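Local coordinates for ADP compounds hydrolase nudE (Escherichia coli, PDB 1VHG) that hydrolyses ADP compounds such as ADP-ribose, NADH, Ap3A and Ap2A as a magnesium-dependent homodimeric Nudix enzyme, splitting ADP-ribose into AMP and ribose 5-phosphate, at the interface of chains A and B. Coordinates in Å, arbitrary orientation; residue numbers count along the deposited sequence, not the author numbering. Chains: chain A/B, ADP compounds hydrolase nudE.

Contact 1: the interface of chains A and B. Residues chain A 8, 10, 33, 35; chain B 68, 75, 144-146.
A:Phe33 lies against B:Pro144 and B:Glu145 and buries the most surface here, 57 Å². B:Pro144 sits over one face of the phenyl ring, its CB 3.6 Å from CE1 of A:Phe33 and displaced toward the rim. The carboxylate of B:Glu145 comes to the CD2 side of the same ring, the two planes turned about 60° apart. That carboxylate is held from its own chain: the phenol OH of B:Tyr75 donates to OE2 on its syn side. Its other oxygen, OE1, reaches chain A through water 1, which also meets the backbone O of A:Gln8.

A:Pro10 lies over one face of B:Tyr68, CG above the centre of the phenol ring and CD toward CE2. Water 2 joins the tyrosine OH to the carbonyl O of A:Pro10, so the same pair is tied both by a face contact and by a polar bridge.

A:Asn35 makes a direct bond. ND2 of A:Asn35 gives an N-H to the backbone O of B:Pro144 at 2.9 Å, nearly straight (171° at H), on a carbonyl lone pair and close to the asparagine's own amide plane.

In the homodimer, chain A contributes to this patch the stretch leading into strand 11-20 and the turn between strands 25-32 and 38-44; chain B contributes strands 61-69 and 74-78 and the loop preceding strand 149-153.

Contact 2: the interface of chains A and B. Residues chain A 113-115, 177; chain B 161, 167, 172.
A:Lys113, on strand 108-116 of this Nudix hydrolase, reaches across the homodimer interface to the end of the 3-10 helix 154-162 of chain B. The polar contacts converge on the backbone O of B:Leu161. The side-chain amine NZ of A:Lys113 donates to the O of B:Leu161 at 2.9 Å, tilted 26° from the carbonyl plane. From the opposite face, well above that plane rather than along a lone pair, comes the amide of B:Asn167, whose ND2 lies 3.1 Å from the same B:Leu161 oxygen; this bond is nearly straight at the hydrogen, and the acceptor lies close to the asparagine's amide plane. One carbonyl thus takes a donor from each chain. The lysine leaves its strand with CG opposite the backbone N (chi1 174°), then bends at chi2 and chi3 to bring NZ to the carbonyl.

Packing contacts flank this pair of bonds. CE of A:Lys113 passes 4.0 Å from ND2 of B:Asn167, the two side chains crossing at about a right angle. On the other flank, CD1 of A:Leu115 meets CB of B:Asn167, also at 4.0 Å, and the leucine side chain lies near the asparagine's backbone O. Between the two copies of helix 169-184, A:Leu177 points CD1 toward CG1 of B:Val172 at 4.3 Å, a looser apolar approach.

Contact 3: the interface of chains A and B. Residues chain A 76, 167-170; chain B 116, 118-119.
The backbone O of A:Asn167 receives the amide N of B:Ser116 at 2.8 Å, a nearly straight bond (173° at H) made in the carbonyl plane. Water 3 also lies 3.3 Å from the O of A:Asn167 and is bonded to the hydroxyl OG of B:Ser116 at 2.7 Å, so the serine meets one carbonyl both directly and through water. On the other side of A:Glu168, the N of A:Ala169 makes a weak bond to the O of B:Ser116. The two backbone bonds form a parallel beta bridge between A:Glu168 and B:Ser116, joining the segment before helix 169-184 to the end of strand 108-116 in the partner. This part of the homodimer interface runs, in chain B, directly into Ser120, a substrate-binding residue.

With chi1 at 173°, CG of A:Glu168 lies beside CD of B:Pro119 (3.6 Å), though this proline is poorly ordered. The carboxylate of A:Glu76, from strand 74-78, also comes near B:Pro119, a contact to be taken as tentative. B:Ala118 places its CB over one face of the A:Arg170 guanidinium, toward the rim.

Beyond CG, the A:Glu168 side chain bends at chi2 toward the first turn of helix 169-184 of its own chain. OE2 forms a salt bridge with NE of A:Arg170, which probably steadies both groups at the start of the helix. From above the carboxylate plane, the backbone N of A:Arg170 donates to OE2 of A:Glu168 at 3.1 Å.

Contact 1: the interface of chains A and B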
ATOM      1  N   GLN A   8     -10.902 -23.743  -0.623  1.00 47.91           N
ATOM      2  CA  GLN A   8     -10.160 -24.610  -1.546  1.00 46.39           C
ATOM      3  C   GLN A   8      -9.647 -23.664  -2.640  1.00 45.01           C
ATOM      4  O   GLN A   8     -10.450 -23.054  -3.348  1.00 43.22           O
ATOM      5  CB  GLN A   8     -11.035 -25.716  -2.042  1.00 49.55           C
ATOM      6  CG  GLN A   8     -10.416 -26.880  -2.782  1.00 55.83           C
ATOM      7  CD  GLN A   8     -11.456 -27.724  -3.499  1.00 60.98           C
ATOM      8  OE1 GLN A   8     -11.296 -28.109  -4.659  1.00 61.48           O
ATOM      9  NE2 GLN A   8     -12.586 -27.991  -2.824  1.00 63.59           N
ATOM     10  N   PRO A  10      -8.184 -21.978  -5.939  1.00 40.77           N
ATOM     11  CA  PRO A  10      -8.432 -22.245  -7.348  1.00 40.55           C
ATOM     12  C   PRO A  10      -7.295 -23.050  -7.956  1.00 39.97           C
ATOM     13  O   PRO A  10      -6.191 -23.049  -7.382  1.00 39.07           O
ATOM     14  CB  PRO A  10      -8.471 -20.864  -8.002  1.00 40.19           C
ATOM     15  CG  PRO A  10      -8.182 -19.874  -6.956  1.00 39.73           C
ATOM     16  CD  PRO A  10      -8.221 -20.540  -5.624  1.00 39.92           C
ATOM     17  N   PHE A  33     -12.038 -22.023 -10.283  1.00 36.07           N
ATOM     18  CA  PHE A  33     -12.342 -22.017  -8.838  1.00 35.32           C
ATOM     19  C   PHE A  33     -12.968 -23.316  -8.368  1.00 34.22           C
ATOM     20  O   PHE A  33     -13.456 -24.151  -9.144  1.00 32.52           O
ATOM     21  CB  PHE A  33     -13.266 -20.821  -8.557  1.00 36.46           C
ATOM     22  CG  PHE A  33     -12.570 -19.505  -8.786  1.00 36.94           C
ATOM     23  CD1 PHE A  33     -12.574 -18.912 -10.033  1.00 36.56           C
ATOM     24  CD2 PHE A  33     -11.881 -18.888  -7.743  1.00 35.10           C
ATOM     25  CE1 PHE A  33     -11.909 -17.711 -10.239  1.00 36.38           C
ATOM     26  CE2 PHE A  33     -11.228 -17.698  -7.944  1.00 33.94           C
ATOM     27  CZ  PHE A  33     -11.245 -17.103  -9.187  1.00 35.13           C
ATOM     28  N   ASN A  35     -15.805 -24.015  -7.289  1.00 30.91           N
ATOM     29  CA  ASN A  35     -17.125 -24.207  -7.837  1.00 29.51           C
ATOM     30  C   ASN A  35     -17.022 -24.405  -9.336  1.00 29.86           C
ATOM     31  O   ASN A  35     -18.060 -24.168 -10.008  1.00 29.37           O
ATOM     32  CB  ASN A  35     -18.016 -23.025  -7.457  1.00 28.26           C
ATOM     33  CG  ASN A  35     -17.440 -21.697  -7.906  1.00 29.70           C
ATOM     34  OD1 ASN A  35     -16.479 -21.692  -8.693  1.00 32.61           O
ATOM     35  ND2 ASN A  35     -17.985 -20.566  -7.459  1.00 25.84           N
TER
ATOM     36  N   TYR B  68      -9.702 -14.478  -2.649  1.00 28.66           N
ATOM     37  CA  TYR B  68      -8.546 -15.015  -3.333  1.00 29.17           C
ATOM     38  C   TYR B  68      -7.862 -13.869  -4.086  1.00 30.15           C
ATOM     39  O   TYR B  68      -8.547 -13.048  -4.672  1.00 30.87           O
ATOM     40  CB  TYR B  68      -8.884 -16.157  -4.268  1.00 29.65           C
ATOM     41  CG  TYR B  68      -7.719 -16.739  -5.050  1.00 29.07           C
ATOM     42  CD1 TYR B  68      -7.461 -16.346  -6.360  1.00 28.41           C
ATOM     43  CD2 TYR B  68      -6.894 -17.686  -4.473  1.00 28.37           C
ATOM     44  CE1 TYR B  68      -6.401 -16.897  -7.066  1.00 28.89           C
ATOM     45  CE2 TYR B  68      -5.834 -18.238  -5.162  1.00 28.53           C
ATOM     46  CZ  TYR B  68      -5.598 -17.836  -6.464  1.00 29.54           C
ATOM     47  OH  TYR B  68      -4.539 -18.374  -7.147  1.00 30.81           O
ATOM     48  N   TYR B  75      -5.469 -16.820  -0.233  1.00 32.19           N
ATOM     49  CA  TYR B  75      -6.652 -16.165   0.307  1.00 31.73           C
ATOM     50  C   TYR B  75      -6.254 -15.036   1.231  1.00 31.40           C
ATOM     51  O   TYR B  75      -5.470 -15.221   2.154  1.00 32.50           O
ATOM     52  CB  TYR B  75      -7.598 -17.169   0.972  1.00 30.19           C
ATOM     53  CG  TYR B  75      -8.484 -17.821  -0.078  1.00 28.64           C
ATOM     54  CD1 TYR B  75      -8.194 -19.068  -0.606  1.00 28.40           C
ATOM     55  CD2 TYR B  75      -9.577 -17.131  -0.575  1.00 28.06           C
ATOM     56  CE1 TYR B  75      -9.005 -19.634  -1.574  1.00 28.56           C
ATOM     57  CE2 TYR B  75     -10.399 -17.674  -1.540  1.00 27.99           C
ATOM     58  CZ  TYR B  75     -10.101 -18.931  -2.032  1.00 29.66           C
ATOM     59  OH  TYR B  75     -10.916 -19.475  -2.988  1.00 31.86           O
ATOM     60  N   PRO B 144     -16.522 -14.476  -8.686  1.00 42.99           N
ATOM     61  CA  PRO B 144     -16.471 -15.839  -9.186  1.00 41.41           C
ATOM     62  C   PRO B 144     -16.816 -16.865  -8.129  1.00 40.05           C
ATOM     63  O   PRO B 144     -17.171 -17.996  -8.464  1.00 40.64           O
ATOM     64  CB  PRO B 144     -15.026 -16.003  -9.628  1.00 41.06           C
ATOM     65  CG  PRO B 144     -14.269 -15.056  -8.760  1.00 40.64           C
ATOM     66  CD  PRO B 144     -15.173 -13.869  -8.611  1.00 41.02           C
ATOM     67  N   GLU B 145     -16.658 -16.524  -6.867  1.00 38.19           N
ATOM     68  CA  GLU B 145     -16.965 -17.419  -5.753  1.00 37.06           C
ATOM     69  C   GLU B 145     -17.368 -16.544  -4.574  1.00 35.93           C
ATOM     70  O   GLU B 145     -17.061 -15.356  -4.543  1.00 35.64           O
ATOM     71  CB  GLU B 145     -15.791 -18.331  -5.401  1.00 38.37           C
ATOM     72  CG  GLU B 145     -14.517 -17.621  -5.000  1.00 38.46           C
ATOM     73  CD  GLU B 145     -13.360 -18.487  -4.585  1.00 40.75           C
ATOM     74  OE1 GLU B 145     -13.447 -19.729  -4.495  1.00 38.64           O
ATOM     75  OE2 GLU B 145     -12.266 -17.910  -4.330  1.00 42.30           O
ATOM     76  N   PRO B 146     -18.089 -17.097  -3.628  1.00 36.16           N
ATOM     77  CA  PRO B 146     -18.523 -16.367  -2.451  1.00 35.87           C
ATOM     78  C   PRO B 146     -17.363 -15.898  -1.581  1.00 35.05           C
ATOM     79  O   PRO B 146     -16.319 -16.538  -1.496  1.00 35.68           O
ATOM     80  CB  PRO B 146     -19.363 -17.384  -1.674  1.00 35.38           C
ATOM     81  CG  PRO B 146     -19.609 -18.524  -2.576  1.00 34.64           C
ATOM     82  CD  PRO B 146     -18.467 -18.536  -3.562  1.00 35.63           C
TER
HETATM   83  O   HOH W   1     -11.680 -21.649  -5.469  1.00 16.25           O
HETATM   84  O   HOH W   2      -4.872 -20.921  -6.636  1.00 38.21           O

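Contact 2: the interface of chains A and B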
ATOM      1  N   LYS A 113       8.172  -5.332  10.937  1.00 26.17           N
ATOM      2  CA  LYS A 113       7.014  -6.024  10.358  1.00 28.04           C
ATOM      3  C   LYS A 113       7.216  -6.174   8.855  1.00 29.33           C
ATOM      4  O   LYS A 113       7.990  -5.383   8.282  1.00 29.72           O
ATOM      5  CB  LYS A 113       5.815  -5.082  10.591  1.00 30.58           C
ATOM      6  CG  LYS A 113       4.497  -5.438  10.003  1.00 28.70           C
ATOM      7  CD  LYS A 113       3.451  -5.819  11.003  1.00 29.39           C
ATOM      8  CE  LYS A 113       3.651  -7.163  11.634  1.00 31.58           C
ATOM      9  NZ  LYS A 113       2.797  -7.393  12.826  1.00 31.67           N
ATOM     10  N   LYS A 114       6.568  -7.142   8.251  1.00 29.64           N
ATOM     11  CA  LYS A 114       6.658  -7.380   6.806  1.00 31.56           C
ATOM     12  C   LYS A 114       5.248  -7.249   6.247  1.00 32.75           C
ATOM     13  O   LYS A 114       4.319  -7.774   6.884  1.00 32.98           O
ATOM     14  CB  LYS A 114       7.192  -8.778   6.542  1.00 34.35           C
ATOM     15  CG  LYS A 114       7.428  -9.168   5.099  1.00 35.70           C
ATOM     16  CD  LYS A 114       7.637 -10.672   5.003  1.00 39.74           C
ATOM     17  CE  LYS A 114       8.757 -11.014   4.019  1.00 43.14           C
ATOM     18  NZ  LYS A 114       9.966 -11.484   4.767  1.00 45.31           N
ATOM     19  N   LEU A 115       5.053  -6.570   5.133  1.00 34.25           N
ATOM     20  CA  LEU A 115       3.699  -6.386   4.596  1.00 35.47           C
ATOM     21  C   LEU A 115       3.652  -6.674   3.101  1.00 37.85           C
ATOM     22  O   LEU A 115       4.661  -6.436   2.438  1.00 37.31           O
ATOM     23  CB  LEU A 115       3.342  -4.907   4.705  1.00 32.04           C
ATOM     24  CG  LEU A 115       2.650  -4.204   5.818  1.00 33.02           C
ATOM     25  CD1 LEU A 115       2.536  -4.969   7.124  1.00 32.72           C
ATOM     26  CD2 LEU A 115       3.291  -2.835   6.104  1.00 30.19           C
ATOM     27  N   LEU A 177       2.925   1.720  12.969  1.00 25.50           N
ATOM     28  CA  LEU A 177       3.648   0.593  13.556  1.00 24.76           C
ATOM     29  C   LEU A 177       4.848   1.094  14.329  1.00 25.32           C
ATOM     30  O   LEU A 177       5.221   0.534  15.362  1.00 25.25           O
ATOM     31  CB  LEU A 177       4.068  -0.369  12.436  1.00 22.84           C
ATOM     32  CG  LEU A 177       2.913  -1.026  11.658  1.00 20.08           C
ATOM     33  CD1 LEU A 177       3.354  -1.505  10.283  1.00 16.25           C
ATOM     34  CD2 LEU A 177       2.332  -2.161  12.465  1.00 16.61           C
TER
ATOM     35  N   LEU B 161      -2.944  -7.962  13.324  1.00 24.16           N
ATOM     36  CA  LEU B 161      -1.552  -7.787  12.951  1.00 23.28           C
ATOM     37  C   LEU B 161      -0.726  -9.053  13.133  1.00 25.47           C
ATOM     38  O   LEU B 161       0.452  -9.079  12.765  1.00 27.24           O
ATOM     39  CB  LEU B 161      -0.940  -6.651  13.749  1.00 14.75           C
ATOM     40  CG  LEU B 161      -0.961  -5.224  13.244  1.00 16.52           C
ATOM     41  CD1 LEU B 161      -1.996  -4.960  12.151  1.00 17.93           C
ATOM     42  CD2 LEU B 161      -1.129  -4.217  14.374  1.00  9.78           C
ATOM     43  N   ASN B 167      -1.975  -8.672   6.732  1.00 23.22           N
ATOM     44  CA  ASN B 167      -0.897  -7.722   6.689  1.00 24.14           C
ATOM     45  C   ASN B 167      -0.514  -7.130   5.356  1.00 24.49           C
ATOM     46  O   ASN B 167       0.613  -7.184   4.886  1.00 26.37           O
ATOM     47  CB  ASN B 167       0.307  -8.307   7.471  1.00 22.88           C
ATOM     48  CG  ASN B 167       0.025  -8.419   8.959  1.00 25.86           C
ATOM     49  OD1 ASN B 167      -0.892  -7.826   9.542  1.00 29.26           O
ATOM     50  ND2 ASN B 167       0.802  -9.187   9.706  1.00 26.49           N
ATOM     51  N   VAL B 172      -3.756  -2.538   6.876  1.00 25.51           N
ATOM     52  CA  VAL B 172      -3.067  -2.049   8.058  1.00 25.20           C
ATOM     53  C   VAL B 172      -3.238  -0.553   8.235  1.00 25.74           C
ATOM     54  O   VAL B 172      -3.446  -0.071   9.372  1.00 24.93           O
ATOM     55  CB  VAL B 172      -1.585  -2.467   8.106  1.00 25.43           C
ATOM     56  CG1 VAL B 172      -0.769  -1.817   9.221  1.00 18.36           C
ATOM     57  CG2 VAL B 172      -1.498  -3.998   8.252  1.00 21.95           C
TER

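Contact 3: the interface of chains A and B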
ATOM      1  N   GLU A  76       6.870  13.181  -3.328  1.00 33.23           N
ATOM      2  CA  GLU A  76       6.186  12.631  -2.133  1.00 32.35           C
ATOM      3  C   GLU A  76       7.073  12.895  -0.927  1.00 30.41           C
ATOM      4  O   GLU A  76       8.254  13.210  -1.116  1.00 30.01           O
ATOM      5  CB  GLU A  76       5.784  11.233  -2.389  1.00 35.81           C
ATOM      6  CG  GLU A  76       6.663  10.070  -1.980  1.00 41.45           C
ATOM      7  CD  GLU A  76       5.852   8.780  -2.219  1.00 43.01           C
ATOM      8  OE1 GLU A  76       5.652   8.502  -3.419  1.00 43.94           O
ATOM      9  OE2 GLU A  76       5.401   8.147  -1.255  1.00 42.18           O
ATOM     10  N   ASN A 167       0.535  10.988   2.673  1.00 24.95           N
ATOM     11  CA  ASN A 167      -0.556  10.029   2.803  1.00 24.40           C
ATOM     12  C   ASN A 167      -0.609   8.925   1.793  1.00 25.12           C
ATOM     13  O   ASN A 167      -1.464   8.857   0.908  1.00 27.54           O
ATOM     14  CB  ASN A 167      -1.870  10.785   2.956  1.00 20.43           C
ATOM     15  CG  ASN A 167      -1.953  11.498   4.289  1.00 21.83           C
ATOM     16  OD1 ASN A 167      -1.296  11.153   5.276  1.00 20.84           O
ATOM     17  ND2 ASN A 167      -2.808  12.524   4.363  1.00 23.97           N
ATOM     18  N   GLU A 168       0.241   7.926   1.952  1.00 25.17           N
ATOM     19  CA  GLU A 168       0.277   6.765   1.037  1.00 24.77           C
ATOM     20  C   GLU A 168       0.259   5.552   1.944  1.00 26.10           C
ATOM     21  O   GLU A 168       0.929   5.608   3.005  1.00 26.46           O
ATOM     22  CB  GLU A 168       1.467   6.954   0.153  1.00 21.96           C
ATOM     23  CG  GLU A 168       1.919   5.913  -0.806  1.00 26.98           C
ATOM     24  CD  GLU A 168       2.614   4.733  -0.116  1.00 30.70           C
ATOM     25  OE1 GLU A 168       3.354   4.983   0.875  1.00 32.96           O
ATOM     26  OE2 GLU A 168       2.396   3.595  -0.558  1.00 25.40           O
ATOM     27  N   ALA A 169      -0.425   4.476   1.593  1.00 26.08           N
ATOM     28  CA  ALA A 169      -0.511   3.295   2.449  1.00 26.31           C
ATOM     29  C   ALA A 169       0.777   2.782   3.065  1.00 26.14           C
ATOM     30  O   ALA A 169       0.749   2.370   4.247  1.00 25.44           O
ATOM     31  CB  ALA A 169      -1.222   2.150   1.742  1.00 21.72           C
ATOM     32  N   ARG A 170       1.883   2.710   2.329  1.00 25.35           N
ATOM     33  CA  ARG A 170       3.114   2.211   2.967  1.00 25.88           C
ATOM     34  C   ARG A 170       3.612   3.150   4.041  1.00 25.11           C
ATOM     35  O   ARG A 170       3.883   2.729   5.162  1.00 23.79           O
ATOM     36  CB  ARG A 170       4.159   1.877   1.909  1.00 26.57           C
ATOM     37  CG  ARG A 170       3.754   0.570   1.201  1.00 31.17           C
ATOM     38  CD  ARG A 170       4.442   0.448  -0.144  1.00 32.74           C
ATOM     39  NE  ARG A 170       4.728   1.792  -0.650  1.00 36.76           N
ATOM     40  CZ  ARG A 170       5.378   2.052  -1.771  1.00 37.82           C
ATOM     41  NH1 ARG A 170       5.578   3.302  -2.148  1.00 39.97           N
ATOM     42  NH2 ARG A 170       5.818   1.046  -2.502  1.00 40.48           N
TER
ATOM     43  N   SER B 116      -2.850   7.640  -1.154  1.00 42.75           N
ATOM     44  CA  SER B 116      -2.284   7.422  -2.483  1.00 46.23           C
ATOM     45  C   SER B 116      -1.736   6.004  -2.523  1.00 48.81           C
ATOM     46  O   SER B 116      -1.465   5.449  -1.443  1.00 49.44           O
ATOM     47  CB  SER B 116      -1.124   8.384  -2.748  1.00 47.72           C
ATOM     48  OG  SER B 116      -1.640   9.702  -2.830  1.00 53.74           O
ATOM     49  N   ALA B 118       1.354   3.809  -4.016  1.00 59.21           N
ATOM     50  CA  ALA B 118       2.603   3.732  -4.761  1.00 60.56           C
ATOM     51  C   ALA B 118       2.695   4.729  -5.910  1.00 61.73           C
ATOM     52  O   ALA B 118       2.748   4.373  -7.098  1.00 60.65           O
ATOM     53  CB  ALA B 118       2.799   2.304  -5.256  1.00 60.61           C
ATOM     54  N   PRO B 119       2.871   6.016  -5.580  1.00 62.48           N
ATOM     55  CA  PRO B 119       2.932   7.093  -6.536  1.00 62.97           C
ATOM     56  C   PRO B 119       4.052   7.057  -7.543  1.00 63.43           C
ATOM     57  O   PRO B 119       3.992   7.794  -8.539  1.00 62.75           O
ATOM     58  CB  PRO B 119       2.934   8.375  -5.720  1.00 62.36           C
ATOM     59  CG  PRO B 119       2.626   7.996  -4.335  1.00 62.42           C
ATOM     60  CD  PRO B 119       2.855   6.528  -4.185  1.00 62.54           C
TER
HETATM   61  O   HOH W   3      -2.236  11.479  -0.851  1.00 44.57           O

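Contacts 2 and 3 lie near the centre of the homodimer, about 15 Å apart between the centres of their C-alpha atoms. Both use Asn167, strand 108-116 and helix 169-184, with the chains' roles exchanged; it is the twin of contact 2, with B:Leu115 and A:Asn167, that adjoins contact 3. Contact 1 is peripheral, with its C-alpha centre about 25 Å from that of contact 2 and about 30 Å from that of contact 3. There the N-terminal part of one subunit reaches over the other. Strand 74-78 supplies Tyr75 to contact 1 and Glu76 to contact 3, so one strand serves both contacts. Each contact occurs twice.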